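Local coordinates for MdcC (Pseudomonas fluorescens, PDB 5VIT), which probably serves as the acyl carrier subunit of malonate decarboxylase, carrying acetyl and malonyl thioesters on a prosthetic group derived from dephospho-CoA, at residues I42-S47 against I73-F78. Sequence-based numbering, arbitrary orientation.
Sequences IQVQTS and IDIHDF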
loop_
_atom_site.group_PDB
_atom_site.type_symbol
_atom_site.label_atom_id
_atom_site.label_comp_id
_atom_site.label_asym_id
_atom_site.label_seq_id
_atom_site.Cartn_x
_atom_site.Cartn_y
_atom_site.Cartn_z
ATOM N N ILE B 42 18.455 16.879 -14.934
ATOM C CA ILE B 42 18.000 15.718 -15.687
ATOM C C ILE B 42 17.729 16.088 -17.133
ATOM O O ILE B 42 16.997 17.041 -17.425
ATOM C CB ILE B 42 16.720 15.104 -15.088
ATOM C CG1 ILE B 42 16.945 14.694 -13.626
ATOM C CG2 ILE B 42 16.255 13.926 -15.938
ATOM C CD1 ILE B 42 15.665 14.362 -12.865
ATOM N N GLN B 43 18.349 15.333 -18.030
ATOM C CA GLN B 43 18.104 15.446 -19.455
ATOM C C GLN B 43 17.354 14.202 -19.920
ATOM O O GLN B 43 17.771 13.084 -19.615
ATOM C CB GLN B 43 19.421 15.585 -20.204
ATOM C CG GLN B 43 19.279 15.915 -21.653
ATOM C CD GLN B 43 19.374 17.397 -21.896
ATOM O OE1 GLN B 43 19.268 18.211 -20.961
ATOM N NE2 GLN B 43 19.616 17.766 -23.150
ATOM N N VAL B 44 16.252 14.392 -20.637
ATOM C CA VAL B 44 15.483 13.270 -21.167
ATOM C C VAL B 44 15.390 13.365 -22.677
ATOM O O VAL B 44 14.997 14.398 -23.223
ATOM C CB VAL B 44 14.030 13.201 -20.601
ATOM C CG1 VAL B 44 13.236 12.088 -21.291
ATOM C CG2 VAL B 44 14.025 13.001 -19.097
ATOM N N GLN B 45 15.757 12.283 -23.348
ATOM C CA GLN B 45 15.486 12.140 -24.767
ATOM C C GLN B 45 14.505 10.998 -24.907
ATOM O O GLN B 45 14.777 9.879 -24.441
ATOM C CB GLN B 45 16.763 11.867 -25.544
ATOM C CG GLN B 45 17.040 12.882 -26.598
ATOM C CD GLN B 45 18.464 12.810 -27.106
ATOM O OE1 GLN B 45 19.259 11.986 -26.650
ATOM N NE2 GLN B 45 18.799 13.686 -28.050
ATOM N N THR B 46 13.353 11.273 -25.510
ATOM C CA THR B 46 12.280 10.286 -25.541
ATOM C C THR B 46 11.662 10.234 -26.934
ATOM O O THR B 46 11.584 11.240 -27.621
ATOM C CB THR B 46 11.181 10.586 -24.448
ATOM O OG1 THR B 46 10.194 9.548 -24.442
ATOM C CG2 THR B 46 10.491 11.927 -24.708
ATOM N N SER B 47 11.248 9.045 -27.345
ATOM C CA SER B 47 10.566 8.851 -28.616
ATOM C C SER B 47 9.126 9.362 -28.613
ATOM O O SER B 47 8.539 9.583 -29.670
ATOM C CB SER B 47 10.562 7.367 -28.969
ATOM O OG SER B 47 10.027 6.609 -27.898
ATOM N N ILE B 73 21.803 13.389 -14.492
ATOM C CA ILE B 73 21.072 12.226 -14.964
ATOM C C ILE B 73 20.749 12.416 -16.417
ATOM O O ILE B 73 20.168 13.429 -16.818
ATOM C CB ILE B 73 19.779 11.975 -14.162
ATOM C CG1 ILE B 73 20.114 11.539 -12.734
ATOM C CG2 ILE B 73 18.930 10.893 -14.835
ATOM C CD1 ILE B 73 18.894 11.149 -11.913
ATOM N N ASP B 74 21.166 11.441 -17.210
ATOM C CA ASP B 74 20.874 11.439 -18.630
ATOM C C ASP B 74 19.996 10.227 -18.963
ATOM O O ASP B 74 20.345 9.076 -18.668
ATOM C CB ASP B 74 22.170 11.429 -19.433
ATOM C CG ASP B 74 22.021 12.079 -20.790
ATOM O OD1 ASP B 74 20.866 12.258 -21.255
ATOM O OD2 ASP B 74 23.066 12.391 -21.400
ATOM N N ILE B 75 18.845 10.501 -19.560
ATOM C CA ILE B 75 17.880 9.460 -19.856
ATOM C C ILE B 75 17.681 9.343 -21.358
ATOM O O ILE B 75 17.529 10.356 -22.045
ATOM C CB ILE B 75 16.532 9.743 -19.166
ATOM C CG1 ILE B 75 16.668 9.572 -17.654
ATOM C CG2 ILE B 75 15.439 8.844 -19.723
ATOM C CD1 ILE B 75 15.464 10.024 -16.891
ATOM N N HIS B 76 17.710 8.109 -21.863
ATOM C CA HIS B 76 17.373 7.836 -23.258
ATOM C C HIS B 76 16.236 6.851 -23.257
ATOM O O HIS B 76 16.429 5.666 -22.967
ATOM C CB HIS B 76 18.583 7.293 -24.041
ATOM C CG HIS B 76 19.774 8.203 -24.016
ATOM N ND1 HIS B 76 21.015 7.797 -23.569
ATOM C CD2 HIS B 76 19.912 9.504 -24.378
ATOM C CE1 HIS B 76 21.866 8.804 -23.657
ATOM N NE2 HIS B 76 21.219 9.855 -24.137
ATOM N N ASP B 77 15.045 7.355 -23.563
ATOM C CA ASP B 77 13.826 6.571 -23.500
ATOM C C ASP B 77 13.208 6.259 -24.864
ATOM O O ASP B 77 13.010 7.146 -25.696
ATOM C CB ASP B 77 12.778 7.287 -22.643
ATOM C CG ASP B 77 11.415 6.661 -22.785
ATOM O OD1 ASP B 77 11.184 5.639 -22.123
ATOM O OD2 ASP B 77 10.582 7.158 -23.577
ATOM N N PHE B 78 12.880 4.987 -25.061
ATOM C CA PHE B 78 12.211 4.508 -26.270
ATOM C C PHE B 78 10.795 4.039 -25.884
ATOM O O PHE B 78 10.408 2.892 -26.127
ATOM C CB PHE B 78 13.041 3.374 -26.913
ATOM C CG PHE B 78 12.650 3.013 -28.328
ATOM C CD1 PHE B 78 11.571 3.619 -28.971
ATOM C CD2 PHE B 78 13.379 2.042 -29.019
ATOM C CE1 PHE B 78 11.225 3.270 -30.272
ATOM C CE2 PHE B 78 13.034 1.677 -30.320
ATOM C CZ PHE B 78 11.957 2.298 -30.950
#
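I75 reaches across to both V44 and I42 on the helix-covered face of two parallel strands, 42-46 and 73-78, joined as a beta-alpha-beta unit through helix 52-62. With chi2 of I75 extended at 171°, CD1 is carried to 4.0 Å from V44 CG2 and 4.1 Å from I42 CG2. Branched aliphatic residues suit this buried face: I42 CG1 also lies 4.0 Å from I73 CB, while F59 and W55 of the helix close over I42, I75 and V44. Q43 and Q45 knit the backbones together, each giving its N-H to one carbonyl of the partner strand and its own C=O to an amide two residues further on. The other face is looser and partly open to solvent. There Q45 OE1 approaches the edge of the H76 ring, 3.4 Å from CD2, while H76 ND1 bonds E29 and Q43 OE1 bonds S5. At the C-terminal end the buried face turns polar: T46 OG1 donates to D77 OD2 over 2.6 Å, on the anti side of the carboxylate. D77 also accepts the amides of G79 and A80 through OD2 and OD1. An alanine at D77 would probably leave the T46 hydroxyl and both amides without their acceptor, freeing the following turn to shift. A buried carboxylate gripped by three donors is thus likely to remain ionised, tying the strand end to the turn beyond.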